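Local structure of dextranase (Pseudarthrobacter oxydans, 6NZS) at residues 39-44 against 88-93; 95-100 against 122-127; 143-148 against 355-360; 147-152 against 433-438; 187-192 against 381-386. The protein hydrolyses internal alpha-1,6-glucosidic linkages of dextran as an endo-acting glycoside hydrolase of family 49. All coordinates share one frame; numbering follows the deposited sequence.

Contact 1 of 5, residues 39-44 against 88-93; sequences LQVAQE and SSFEYA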
# COMPACT_ATOMS: atom_id res chain seq x y z
N LEU A 39 6.81 22.03 -2.76
CA LEU A 39 8.10 21.35 -2.70
C LEU A 39 9.03 21.86 -3.79
O LEU A 39 8.62 22.04 -4.94
CB LEU A 39 7.90 19.84 -2.85
CG LEU A 39 9.10 18.94 -2.58
CD1 LEU A 39 8.65 17.64 -1.92
CD2 LEU A 39 9.80 18.62 -3.87
N GLN A 40 10.30 22.10 -3.42
CA GLN A 40 11.37 22.39 -4.37
C GLN A 40 12.57 21.52 -4.04
O GLN A 40 12.74 21.09 -2.89
CB GLN A 40 11.78 23.87 -4.33
CG GLN A 40 10.75 24.82 -4.88
CD GLN A 40 11.18 26.27 -4.76
OE1 GLN A 40 12.15 26.58 -4.07
NE2 GLN A 40 10.46 27.17 -5.44
N VAL A 41 13.39 21.23 -5.06
CA VAL A 41 14.52 20.31 -4.93
C VAL A 41 15.74 20.94 -5.57
O VAL A 41 15.67 21.47 -6.68
CB VAL A 41 14.24 18.95 -5.60
CG1 VAL A 41 15.31 17.92 -5.21
CG2 VAL A 41 12.87 18.43 -5.29
N ALA A 42 16.88 20.82 -4.89
CA ALA A 42 18.16 21.28 -5.42
C ALA A 42 19.20 20.20 -5.19
O ALA A 42 19.18 19.51 -4.17
CB ALA A 42 18.61 22.54 -4.70
N GLN A 43 20.13 20.07 -6.13
CA GLN A 43 21.30 19.23 -5.88
C GLN A 43 22.03 19.77 -4.66
O GLN A 43 22.12 20.98 -4.47
CB GLN A 43 22.22 19.25 -7.10
CG GLN A 43 23.20 18.10 -7.15
CD GLN A 43 23.88 17.99 -8.50
OE1 GLN A 43 23.34 17.39 -9.44
NE2 GLN A 43 25.08 18.55 -8.61
N GLU A 44 22.53 18.86 -3.82
CA GLU A 44 22.99 19.30 -2.50
C GLU A 44 24.16 20.28 -2.60
O GLU A 44 24.32 21.14 -1.73
CB GLU A 44 23.34 18.11 -1.61
CG GLU A 44 24.49 17.28 -2.12
CD GLU A 44 25.85 17.75 -1.64
OE1 GLU A 44 26.85 17.12 -2.03
OE2 GLU A 44 25.90 18.74 -0.86
N SER A 88 4.61 14.08 -3.83
CA SER A 88 5.44 14.66 -4.87
C SER A 88 6.49 13.65 -5.27
O SER A 88 7.18 13.10 -4.40
CB SER A 88 6.12 15.94 -4.36
OG SER A 88 6.92 16.52 -5.37
N SER A 89 6.61 13.40 -6.57
CA SER A 89 7.66 12.56 -7.13
C SER A 89 8.68 13.41 -7.89
O SER A 89 8.35 14.44 -8.49
CB SER A 89 7.08 11.54 -8.12
OG SER A 89 6.36 10.54 -7.42
N PHE A 90 9.93 12.97 -7.84
CA PHE A 90 10.95 13.52 -8.71
C PHE A 90 11.99 12.44 -8.93
O PHE A 90 12.04 11.45 -8.19
CB PHE A 90 11.58 14.82 -8.15
CG PHE A 90 12.22 14.66 -6.79
CD1 PHE A 90 13.54 14.23 -6.67
CD2 PHE A 90 11.51 14.98 -5.64
CE1 PHE A 90 14.13 14.09 -5.42
CE2 PHE A 90 12.10 14.85 -4.39
CZ PHE A 90 13.41 14.41 -4.27
N GLU A 91 12.80 12.61 -9.97
CA GLU A 91 13.94 11.73 -10.21
C GLU A 91 15.21 12.41 -9.76
O GLU A 91 15.40 13.62 -9.97
CB GLU A 91 14.09 11.39 -11.69
CG GLU A 91 12.91 10.67 -12.30
CD GLU A 91 13.20 10.23 -13.72
OE1 GLU A 91 12.73 10.90 -14.66
OE2 GLU A 91 13.92 9.22 -13.89
N TYR A 92 16.11 11.64 -9.14
CA TYR A 92 17.38 12.20 -8.71
C TYR A 92 18.48 11.15 -8.86
O TYR A 92 18.22 9.94 -8.85
CB TYR A 92 17.31 12.82 -7.30
CG TYR A 92 17.35 11.83 -6.15
CD1 TYR A 92 16.58 10.67 -6.16
CD2 TYR A 92 18.13 12.09 -5.03
CE1 TYR A 92 16.62 9.77 -5.09
CE2 TYR A 92 18.16 11.20 -3.95
CZ TYR A 92 17.41 10.04 -4.00
OH TYR A 92 17.46 9.15 -2.96
N ALA A 93 19.71 11.63 -9.04
CA ALA A 93 20.86 10.74 -9.13
C ALA A 93 21.96 11.09 -8.15
O ALA A 93 22.99 10.41 -8.12
CB ALA A 93 21.40 10.70 -10.57
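Leu-39 lays its two methyls on Ser-88 in the core of the N-terminal Ig-like domain, a beta-sandwich in which strands 37-43 and 84-92 run nearly parallel, their axes 9.2 Å apart at 16°. No hydrogen bond joins these two segments; strand 37-43 takes its backbone partners from strands 51-58 and 96-102, so the meeting is one of side chains alone. From Leu-39, CD1 rests 3.9 Å from CB of Ser-88, and CD2 also comes to 4.4 Å from CD2 of Phe-90. The hydroxyl of Ser-88 is hydrogen-bonded to the Phe-54 carbonyl; its contact with the leucine methyls is van der Waals. Two residues on, Val-41 and Phe-90 approach from opposite directions, and the valine lies over one face of the ring. Its CG1, anti to the backbone N (chi1 -168°), goes to the far rim near CE1 and CZ, while CG2 takes the side of CD2 and CE2. Val-96 touches Val-41, and Val-98 touches Leu-39 and Phe-90. The CH-pi contact is over the face but offset toward the CD2-CE2 rim: CG2 of Val-41 stands 3.9 Å from the centroid of the Phe-90 ring, 19° off its normal.

Contact 2 of 5, residues 95-100 against 122-127; sequences DVWVDV and NFEKQL
Trp-97 and Glu-124 meet at the rim of the indole, on the surface of the Ig-like domain where strand 96-102 faces residues 124-126. Strand 132-137 pairs with both strand 96-102 and strand 125-129, and the long tryptophan side chain spans the gap over it, touching Lys-134 and Lys-136 on the way. Glu-124 is best followed outward. Its CB points toward the tryptophan, and with CG anti to the backbone N (chi1 174°) the chain runs on extended past the six-membered ring. CG stands 3.5 Å from Trp-97 CH2, at the ring edge and close to its plane. The next atom, CD, keeps the same 3.5 Å from Trp-97 CH2, with the carboxylate turned 80° from the indole. At the tip, OE1 lies in the ring plane, 3.7 Å from Trp-97 CH2, whereas OE2 stays a little farther off. OE1 also accepts a rather long hydrogen bond from Gln-126 NE2, 3.3 Å at 155°, arriving from above the carboxylate plane. The same NE2 lies 3.6 Å from Trp-97 CH2, and the Gln-126 side chain crosses the indole at about a right angle. The carboxylate oxygen thus sits against the weakly positive C-H rim of the indole, a placement likely to be mildly favourable, while the hydrogen bond from the Gln-126 amide links the two polar side chains beside the ring edge.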
# COMPACT_ATOMS: atom_id res chain seq x y z
N ASP A 95 22.72 13.31 -4.11
CA ASP A 95 22.10 13.87 -2.91
C ASP A 95 21.45 15.21 -3.21
O ASP A 95 22.00 16.04 -3.93
CB ASP A 95 23.16 14.11 -1.83
CG ASP A 95 23.74 12.83 -1.25
OD1 ASP A 95 23.54 11.74 -1.81
OD2 ASP A 95 24.44 12.94 -0.22
N VAL A 96 20.26 15.43 -2.62
CA VAL A 96 19.50 16.66 -2.84
C VAL A 96 19.10 17.27 -1.51
O VAL A 96 18.99 16.59 -0.49
CB VAL A 96 18.24 16.45 -3.71
CG1 VAL A 96 18.61 16.08 -5.14
CG2 VAL A 96 17.32 15.40 -3.07
N TRP A 97 18.86 18.58 -1.55
CA TRP A 97 18.13 19.27 -0.50
C TRP A 97 16.71 19.52 -0.99
O TRP A 97 16.52 20.09 -2.07
CB TRP A 97 18.77 20.63 -0.20
CG TRP A 97 19.95 20.61 0.73
CD1 TRP A 97 21.25 20.90 0.41
CD2 TRP A 97 19.94 20.33 2.15
NE1 TRP A 97 22.05 20.81 1.53
CE2 TRP A 97 21.27 20.46 2.60
CE3 TRP A 97 18.94 19.99 3.06
CZ2 TRP A 97 21.62 20.25 3.94
CZ3 TRP A 97 19.30 19.78 4.39
CH2 TRP A 97 20.63 19.91 4.82
N VAL A 98 15.72 19.08 -0.22
CA VAL A 98 14.31 19.26 -0.56
C VAL A 98 13.72 20.28 0.41
O VAL A 98 13.75 20.07 1.62
CB VAL A 98 13.54 17.93 -0.47
CG1 VAL A 98 12.10 18.15 -0.85
CG2 VAL A 98 14.18 16.90 -1.40
N ASP A 99 13.18 21.38 -0.13
CA ASP A 99 12.46 22.36 0.69
C ASP A 99 10.98 21.99 0.68
O ASP A 99 10.39 21.84 -0.40
CB ASP A 99 12.59 23.77 0.10
CG ASP A 99 14.01 24.27 0.09
OD1 ASP A 99 14.65 24.28 1.15
OD2 ASP A 99 14.49 24.67 -1.00
N VAL A 100 10.39 21.85 1.86
CA VAL A 100 8.96 21.59 1.98
C VAL A 100 8.35 22.75 2.76
O VAL A 100 8.78 23.04 3.88
CB VAL A 100 8.64 20.26 2.67
CG1 VAL A 100 7.15 19.98 2.56
CG2 VAL A 100 9.44 19.13 2.04
N ASN A 122 17.12 9.03 9.31
CA ASN A 122 17.55 10.17 10.12
C ASN A 122 18.14 11.26 9.22
O ASN A 122 19.29 11.67 9.35
CB ASN A 122 18.54 9.67 11.17
CG ASN A 122 18.93 10.74 12.16
OD1 ASN A 122 18.11 11.60 12.52
ND2 ASN A 122 20.17 10.70 12.63
N PHE A 123 17.32 11.74 8.28
CA PHE A 123 17.78 12.76 7.34
C PHE A 123 18.10 14.06 8.07
O PHE A 123 17.41 14.45 9.01
CB PHE A 123 16.69 13.10 6.33
CG PHE A 123 16.31 11.96 5.41
CD1 PHE A 123 17.20 10.97 5.06
CD2 PHE A 123 15.03 11.93 4.86
CE1 PHE A 123 16.81 9.94 4.19
CE2 PHE A 123 14.65 10.93 4.00
CZ PHE A 123 15.54 9.94 3.67
N GLU A 124 19.16 14.73 7.61
CA GLU A 124 19.45 16.08 8.09
C GLU A 124 18.30 17.00 7.72
O GLU A 124 17.79 16.96 6.60
CB GLU A 124 20.74 16.58 7.45
CG GLU A 124 21.06 18.03 7.76
CD GLU A 124 22.50 18.41 7.43
OE1 GLU A 124 22.88 19.57 7.71
OE2 GLU A 124 23.25 17.54 6.90
N LYS A 125 17.87 17.82 8.68
CA LYS A 125 16.81 18.80 8.48
C LYS A 125 17.28 20.16 8.97
O LYS A 125 18.00 20.25 9.97
CB LYS A 125 15.54 18.44 9.28
CG LYS A 125 14.90 17.12 8.91
CD LYS A 125 13.72 16.82 9.85
CE LYS A 125 14.18 16.81 11.30
NZ LYS A 125 13.13 16.32 12.24
N GLN A 126 16.89 21.21 8.26
CA GLN A 126 17.22 22.58 8.63
C GLN A 126 15.97 23.44 8.53
O GLN A 126 15.22 23.34 7.56
CB GLN A 126 18.27 23.17 7.68
CG GLN A 126 19.57 22.38 7.63
CD GLN A 126 20.66 23.11 6.87
OE1 GLN A 126 20.41 24.15 6.26
NE2 GLN A 126 21.86 22.55 6.87
N LEU A 127 15.75 24.30 9.53
CA LEU A 127 14.60 25.20 9.49
C LEU A 127 15.01 26.47 8.74
O LEU A 127 15.84 27.25 9.21
CB LEU A 127 14.12 25.53 10.90
CG LEU A 127 12.86 26.39 10.86
CD1 LEU A 127 11.66 25.53 10.59
CD2 LEU A 127 12.69 27.16 12.15

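Contact 3 of 5, residues 143-148 against 355-360; sequences GYRFSV and VENYKQ
The guanidinium of Arg-145 and the amide of Asn-357 stand almost perpendicular, 84° apart, where the Ig-like domain meets the beta-solenoid. Asn-357 ND2 comes up obliquely to Arg-145 NH1, 3.3 Å away; both are donors, so no bond links them. Their closeness is consistent with shared acceptors: Glu-191, through OE2 to Arg-145 NH1 and OE1 to Asn-357 ND2, and the Ala-142 carbonyl. Arg-145 bends at chi2 and chi3, and this fold brings its NH2 back to a weak bond with the Gly-143 carbonyl. Its aliphatic part crosses Lys-359 at about a right angle, CD of Arg-145 lying 4.0 Å from CE of Lys-359. Lys-359 is bent at chi2 (92°), then extended, which carries NZ to the backbone O of Asn-357 at 2.9 Å, above the carbonyl plane; NZ also reaches Gly-331 O and Glu-191. A methionine in place of Lys-359 would probably leave the backbone carbonyl of Asn-357 without this donor and Glu-191 with one positive partner fewer. With Arg-145 NH1 and Lys-359 NZ 5.7 Å apart, the two buried cations are probably made compatible by the single carboxylate of Glu-191 that bridges domain and solenoid.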
# COMPACT_ATOMS: atom_id res chain seq x y z
N GLY A 143 16.19 4.80 -4.15
CA GLY A 143 15.42 5.98 -3.81
C GLY A 143 14.86 5.85 -2.39
O GLY A 143 15.16 4.91 -1.64
N TYR A 144 14.04 6.84 -2.03
CA TYR A 144 13.37 6.86 -0.74
C TYR A 144 11.94 7.33 -0.93
O TYR A 144 11.69 8.28 -1.66
CB TYR A 144 14.06 7.86 0.21
CG TYR A 144 15.39 7.42 0.75
CD1 TYR A 144 16.57 7.71 0.06
CD2 TYR A 144 15.49 6.71 1.94
CE1 TYR A 144 17.80 7.31 0.56
CE2 TYR A 144 16.73 6.30 2.44
CZ TYR A 144 17.88 6.61 1.74
OH TYR A 144 19.12 6.22 2.21
N ARG A 145 11.00 6.65 -0.27
CA ARG A 145 9.60 7.07 -0.21
C ARG A 145 9.27 7.29 1.26
O ARG A 145 9.41 6.37 2.08
CB ARG A 145 8.70 5.99 -0.82
CG ARG A 145 8.87 5.83 -2.35
CD ARG A 145 8.97 4.36 -2.79
NE ARG A 145 10.14 3.68 -2.23
CZ ARG A 145 11.38 3.81 -2.67
NH1 ARG A 145 11.65 4.60 -3.71
NH2 ARG A 145 12.37 3.16 -2.07
N PHE A 146 8.86 8.51 1.61
CA PHE A 146 8.72 8.84 3.03
C PHE A 146 7.68 9.93 3.23
O PHE A 146 7.29 10.63 2.29
CB PHE A 146 10.08 9.25 3.64
CG PHE A 146 10.73 10.45 3.00
CD1 PHE A 146 11.47 10.31 1.83
CD2 PHE A 146 10.62 11.71 3.58
CE1 PHE A 146 12.07 11.41 1.25
CE2 PHE A 146 11.22 12.81 3.02
CZ PHE A 146 11.95 12.67 1.85
N SER A 147 7.26 10.07 4.48
CA SER A 147 6.24 11.02 4.90
C SER A 147 6.88 12.18 5.64
O SER A 147 7.78 11.98 6.48
CB SER A 147 5.27 10.29 5.84
OG SER A 147 4.36 11.20 6.43
N VAL A 148 6.42 13.39 5.34
CA VAL A 148 6.88 14.63 5.97
C VAL A 148 5.74 15.17 6.83
O VAL A 148 4.65 15.46 6.31
CB VAL A 148 7.32 15.66 4.92
CG1 VAL A 148 7.73 16.97 5.56
CG2 VAL A 148 8.45 15.09 4.06
N VAL A 355 8.66 -6.36 -9.36
CA VAL A 355 8.01 -5.11 -8.99
C VAL A 355 9.02 -4.23 -8.28
O VAL A 355 9.68 -4.68 -7.33
CB VAL A 355 6.80 -5.37 -8.07
CG1 VAL A 355 6.08 -4.07 -7.77
CG2 VAL A 355 5.85 -6.38 -8.69
N GLU A 356 9.15 -2.98 -8.71
CA GLU A 356 10.05 -2.09 -7.98
C GLU A 356 9.65 -0.64 -8.16
O GLU A 356 9.15 -0.23 -9.21
CB GLU A 356 11.51 -2.27 -8.38
CG GLU A 356 11.80 -1.95 -9.79
CD GLU A 356 12.95 -2.80 -10.32
OE1 GLU A 356 13.93 -3.03 -9.58
OE2 GLU A 356 12.86 -3.24 -11.46
N ASN A 357 9.87 0.14 -7.10
CA ASN A 357 9.66 1.59 -7.15
C ASN A 357 8.23 1.92 -7.57
O ASN A 357 7.99 2.81 -8.39
CB ASN A 357 10.73 2.28 -7.98
CG ASN A 357 12.09 2.14 -7.35
OD1 ASN A 357 12.74 1.11 -7.49
ND2 ASN A 357 12.48 3.14 -6.56
N TYR A 358 7.30 1.18 -6.98
CA TYR A 358 5.87 1.21 -7.27
C TYR A 358 5.17 1.74 -6.02
O TYR A 358 5.58 1.42 -4.90
CB TYR A 358 5.43 -0.22 -7.56
CG TYR A 358 3.95 -0.46 -7.63
CD1 TYR A 358 3.25 -0.28 -8.82
CD2 TYR A 358 3.25 -0.89 -6.52
CE1 TYR A 358 1.89 -0.51 -8.89
CE2 TYR A 358 1.89 -1.13 -6.58
CZ TYR A 358 1.22 -0.93 -7.77
OH TYR A 358 -0.13 -1.16 -7.85
N LYS A 359 4.14 2.56 -6.23
CA LYS A 359 3.45 3.20 -5.11
C LYS A 359 1.94 3.13 -5.31
O LYS A 359 1.44 3.22 -6.43
CB LYS A 359 3.84 4.68 -4.94
CG LYS A 359 5.33 4.94 -4.89
CD LYS A 359 5.88 5.26 -6.30
CE LYS A 359 7.37 5.26 -6.34
NZ LYS A 359 7.78 5.63 -7.71
N GLN A 360 1.23 3.00 -4.19
CA GLN A 360 -0.22 3.08 -4.17
C GLN A 360 -0.61 4.16 -3.16
O GLN A 360 -0.17 4.11 -2.01
CB GLN A 360 -0.82 1.73 -3.78
CG GLN A 360 -2.33 1.67 -3.77
CD GLN A 360 -2.84 0.28 -3.41
OE1 GLN A 360 -2.18 -0.74 -3.68
NE2 GLN A 360 -3.99 0.23 -2.78

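Contact 4 of 5, residues 147-152 against 433-438; sequences SVEFEP and VIHNRM
Within 147-152 and 433-438 the backbones approach to 8.3 Å between CA of Ser-147 and CA of Ile-434, and only side chains meet across this gap. The main domain-solenoid link here is a His-carboxylate hydrogen bond: His-435 NE2 donates to Glu-149 OE2 over a short 2.6 Å, nearly straight at 170°. The two side chains come from opposite directions, and the carboxylate lies only 19° from the imidazole plane, at the ring edge. OE2 is met on its syn side by the histidine and on its anti lone pair by the hydroxyl of Ser-147, at 2.7 Å from Ser-147 OG to Glu-149 OE2. Setting OG anti to the backbone N (chi1 172°) points the hydroxyl at that oxygen. Two donors thus hold one buried carboxylate oxygen and would limit rotation of the group. Beside them, CD1 of Ile-434 packs 3.7 Å from CB of Ser-147. ND1 of His-435 is hydrogen-bonded to NE2 of His-179, so both ring nitrogens have partners, which would limit rotation of the ring. Around this polar bridge, Trp-406 of solenoid strand 398-407 touches Ser-147, Ile-434 and His-435, while Arg-117 of strand 114-117 bonds the Ile-434 carbonyl and Pro-182 of strand 176-192 lies against Glu-149.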
# COMPACT_ATOMS: atom_id res chain seq x y z
N SER A 147 7.26 10.07 4.48
CA SER A 147 6.24 11.02 4.90
C SER A 147 6.88 12.18 5.64
O SER A 147 7.78 11.98 6.48
CB SER A 147 5.27 10.29 5.84
OG SER A 147 4.36 11.20 6.43
N VAL A 148 6.42 13.39 5.34
CA VAL A 148 6.88 14.63 5.97
C VAL A 148 5.74 15.17 6.83
O VAL A 148 4.65 15.46 6.31
CB VAL A 148 7.32 15.66 4.92
CG1 VAL A 148 7.73 16.97 5.56
CG2 VAL A 148 8.45 15.09 4.06
N GLU A 149 5.97 15.30 8.14
CA GLU A 149 4.89 15.46 9.11
C GLU A 149 5.09 16.74 9.93
O GLU A 149 5.86 16.76 10.90
CB GLU A 149 4.79 14.22 9.99
CG GLU A 149 4.84 12.94 9.14
CD GLU A 149 4.28 11.70 9.80
OE1 GLU A 149 4.00 11.70 11.02
OE2 GLU A 149 4.12 10.71 9.07
N PHE A 150 4.40 17.81 9.53
CA PHE A 150 4.46 19.06 10.28
C PHE A 150 3.57 18.95 11.51
O PHE A 150 2.39 18.58 11.41
CB PHE A 150 3.95 20.21 9.41
CG PHE A 150 4.93 20.69 8.37
CD1 PHE A 150 5.14 19.96 7.20
CD2 PHE A 150 5.61 21.89 8.54
CE1 PHE A 150 6.03 20.42 6.23
CE2 PHE A 150 6.50 22.34 7.58
CZ PHE A 150 6.71 21.60 6.43
N GLU A 151 4.13 19.25 12.68
CA GLU A 151 3.39 19.14 13.94
C GLU A 151 2.01 19.81 13.93
O GLU A 151 1.05 19.17 14.42
CB GLU A 151 4.26 19.61 15.11
CG GLU A 151 3.75 19.14 16.47
CD GLU A 151 4.66 19.57 17.59
OE1 GLU A 151 5.86 19.22 17.56
OE2 GLU A 151 4.17 20.27 18.51
N PRO A 152 1.83 21.03 13.42
CA PRO A 152 0.48 21.63 13.43
C PRO A 152 -0.55 20.89 12.59
O PRO A 152 -1.75 21.15 12.75
CB PRO A 152 0.71 23.05 12.89
CG PRO A 152 2.16 23.29 13.00
CD PRO A 152 2.84 21.98 12.91
N VAL A 433 5.58 0.09 8.83
CA VAL A 433 4.20 0.54 8.85
C VAL A 433 4.22 1.88 9.58
O VAL A 433 4.23 1.93 10.81
CB VAL A 433 3.29 -0.48 9.55
CG1 VAL A 433 1.82 -0.09 9.43
CG2 VAL A 433 3.53 -1.89 8.95
N ILE A 434 4.27 2.97 8.81
CA ILE A 434 4.50 4.28 9.41
C ILE A 434 3.26 4.81 10.11
O ILE A 434 3.38 5.60 11.05
CB ILE A 434 5.07 5.30 8.39
CG1 ILE A 434 4.17 5.45 7.16
CG2 ILE A 434 6.51 4.96 8.00
CD1 ILE A 434 4.52 6.70 6.32
N HIS A 435 2.08 4.39 9.66
CA HIS A 435 0.82 4.77 10.30
C HIS A 435 -0.17 3.64 10.10
O HIS A 435 -0.03 2.83 9.17
CB HIS A 435 0.25 6.04 9.67
CG HIS A 435 1.07 7.26 9.95
ND1 HIS A 435 1.23 7.76 11.22
CD2 HIS A 435 1.81 8.05 9.13
CE1 HIS A 435 2.02 8.81 11.18
NE2 HIS A 435 2.39 9.01 9.93
N ASN A 436 -1.18 3.61 10.95
CA ASN A 436 -2.29 2.69 10.78
C ASN A 436 -3.46 3.21 11.59
O ASN A 436 -3.27 3.87 12.61
CB ASN A 436 -1.93 1.27 11.23
CG ASN A 436 -1.93 1.12 12.73
OD1 ASN A 436 -2.92 0.66 13.32
ND2 ASN A 436 -0.84 1.54 13.38
N ARG A 437 -4.68 2.88 11.14
CA ARG A 437 -5.89 3.26 11.85
C ARG A 437 -6.72 2.03 12.18
O ARG A 437 -7.95 2.06 12.15
CB ARG A 437 -6.71 4.30 11.08
CG ARG A 437 -6.08 5.70 11.08
CD ARG A 437 -7.08 6.78 10.65
NE ARG A 437 -7.65 6.52 9.33
CZ ARG A 437 -7.08 6.84 8.18
NH1 ARG A 437 -5.91 7.46 8.15
NH2 ARG A 437 -7.70 6.54 7.04
N MET A 438 -6.05 0.92 12.49
CA MET A 438 -6.76 -0.31 12.83
C MET A 438 -7.36 -0.17 14.22
O MET A 438 -6.64 0.03 15.21
CB MET A 438 -5.82 -1.51 12.73
CG MET A 438 -5.31 -1.73 11.30
SD MET A 438 -4.37 -3.26 11.04
CE MET A 438 -2.95 -2.95 12.09

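Contact 5 of 5, residues 187-192 against 381-386; sequences MIFAEP and NTFFNA
Met-187 and Phe-189 close on the ring of Phe-383, whose CB points from solenoid strand 382-386 toward the Ig-like domain. The packing is tight over one ring face: Met-187 CG lies 4.0 Å from the Phe-383 centroid, 23° off the normal, as a CH-pi contact offset toward CZ and CE1. Bends at chi2 and chi3 keep the sulfur close too, SD standing obliquely 4.6 Å from the same centroid in a Met-aromatic contact. Nearer the ring's root, Phe-189 CE1 lies over this same face, 3.9 Å from Phe-383 CG, and Phe-189 CZ comes to 3.8 Å from Phe-383 CD2, the two ring planes inclined at 47°. The remainder is looser: the Glu-191 side chain makes no contact with 381-386, and no solvent side exists among the touching residues, all buried. An alanine in place of Phe-383 would probably open a gap beside Met-187 and Phe-189 and remove the Met-aromatic contact. The touching side chains carry no hydrogen bond or charge, so this patch is probably held by dispersion and apolar burial.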
# COMPACT_ATOMS: atom_id res chain seq x y z
N MET A 187 3.67 12.88 1.14
CA MET A 187 4.65 11.87 0.79
C MET A 187 5.62 12.43 -0.23
O MET A 187 5.23 13.17 -1.13
CB MET A 187 3.94 10.66 0.18
CG MET A 187 4.06 9.40 1.02
SD MET A 187 3.39 9.61 2.67
CE MET A 187 1.70 10.06 2.25
N ILE A 188 6.89 12.07 -0.08
CA ILE A 188 7.91 12.36 -1.08
C ILE A 188 8.40 11.04 -1.65
O ILE A 188 8.80 10.14 -0.89
CB ILE A 188 9.09 13.16 -0.50
CG1 ILE A 188 8.60 14.53 -0.01
CG2 ILE A 188 10.20 13.32 -1.55
CD1 ILE A 188 9.67 15.36 0.70
N PHE A 189 8.36 10.91 -2.97
CA PHE A 189 8.87 9.75 -3.67
C PHE A 189 10.09 10.24 -4.44
O PHE A 189 9.98 10.76 -5.55
CB PHE A 189 7.81 9.18 -4.61
CG PHE A 189 6.53 8.75 -3.93
CD1 PHE A 189 6.50 8.35 -2.59
CD2 PHE A 189 5.35 8.72 -4.66
CE1 PHE A 189 5.30 7.95 -2.00
CE2 PHE A 189 4.16 8.31 -4.08
CZ PHE A 189 4.14 7.93 -2.74
N ALA A 190 11.27 10.11 -3.82
CA ALA A 190 12.55 10.50 -4.42
C ALA A 190 13.07 9.26 -5.13
O ALA A 190 13.58 8.34 -4.50
CB ALA A 190 13.52 10.95 -3.33
N GLU A 191 12.91 9.23 -6.45
CA GLU A 191 13.11 8.02 -7.21
C GLU A 191 14.39 8.11 -8.03
O GLU A 191 14.76 9.18 -8.52
CB GLU A 191 11.93 7.79 -8.16
CG GLU A 191 10.58 7.67 -7.45
CD GLU A 191 10.57 6.57 -6.43
OE1 GLU A 191 10.59 5.41 -6.85
OE2 GLU A 191 10.51 6.86 -5.20
N PRO A 192 15.09 6.99 -8.22
CA PRO A 192 16.39 7.05 -8.91
C PRO A 192 16.23 7.36 -10.40
O PRO A 192 15.40 6.77 -11.09
CB PRO A 192 16.96 5.65 -8.68
CG PRO A 192 15.78 4.78 -8.44
CD PRO A 192 14.78 5.64 -7.72
N ASN A 381 11.35 -1.82 -2.80
CA ASN A 381 11.39 -0.36 -2.84
C ASN A 381 10.03 0.23 -3.19
O ASN A 381 9.88 0.86 -4.24
CB ASN A 381 12.47 0.13 -3.81
CG ASN A 381 13.81 -0.55 -3.60
OD1 ASN A 381 14.18 -0.89 -2.48
ND2 ASN A 381 14.57 -0.74 -4.68
N THR A 382 9.03 0.05 -2.33
CA THR A 382 7.66 0.40 -2.64
C THR A 382 7.02 1.17 -1.49
O THR A 382 7.53 1.18 -0.36
CB THR A 382 6.81 -0.85 -2.92
OG1 THR A 382 6.81 -1.67 -1.75
CG2 THR A 382 7.35 -1.64 -4.09
N PHE A 383 5.91 1.84 -1.81
CA PHE A 383 5.06 2.51 -0.82
C PHE A 383 3.63 2.08 -1.05
O PHE A 383 3.13 2.16 -2.18
CB PHE A 383 5.15 4.05 -0.96
CG PHE A 383 4.19 4.78 -0.06
CD1 PHE A 383 4.53 5.07 1.25
CD2 PHE A 383 2.93 5.15 -0.52
CE1 PHE A 383 3.63 5.74 2.10
CE2 PHE A 383 2.01 5.80 0.32
CZ PHE A 383 2.37 6.10 1.63
N PHE A 384 2.95 1.63 0.00
CA PHE A 384 1.54 1.24 -0.10
C PHE A 384 0.70 1.98 0.93
O PHE A 384 0.93 1.85 2.13
CB PHE A 384 1.36 -0.25 0.13
CG PHE A 384 1.82 -1.09 -1.02
CD1 PHE A 384 3.14 -1.50 -1.10
CD2 PHE A 384 0.94 -1.48 -2.01
CE1 PHE A 384 3.58 -2.27 -2.17
CE2 PHE A 384 1.36 -2.26 -3.09
CZ PHE A 384 2.68 -2.65 -3.17
N ASN A 385 -0.28 2.73 0.45
CA ASN A 385 -1.43 3.12 1.25
C ASN A 385 -2.56 2.20 0.83
O ASN A 385 -2.80 2.02 -0.37
CB ASN A 385 -1.77 4.58 0.93
CG ASN A 385 -3.00 5.10 1.64
OD1 ASN A 385 -3.83 5.75 1.02
ND2 ASN A 385 -3.10 4.89 2.94
N ALA A 386 -3.22 1.55 1.80
CA ALA A 386 -4.29 0.61 1.48
C ALA A 386 -5.30 0.55 2.62
O ALA A 386 -4.94 0.68 3.79
CB ALA A 386 -3.76 -0.81 1.18

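In the fold
From the N terminus, contact 1 closes first, within the Ig-like domain, and contact 2 follows in series, its strand 96-102 neighbouring strand 37-43 of contact 1. The next three reach from that domain into the beta-solenoid. Strand 144-150 opens both contact 3 and contact 4; strand 176-192 beside it opens contact 5, and also pairs with strand 84-92 of contact 1. Contact 3 closes at 355-360, contact 5 at 381-386 and contact 4 at 433-438, so contacts 3 and 5 cross, whereas contact 5 lies wholly between the two segments of contact 4. Contacts 3 and 5 have centres about 1 Å apart; contact 4, about 14 Å from contact 5, joins the domains farther along the solenoid.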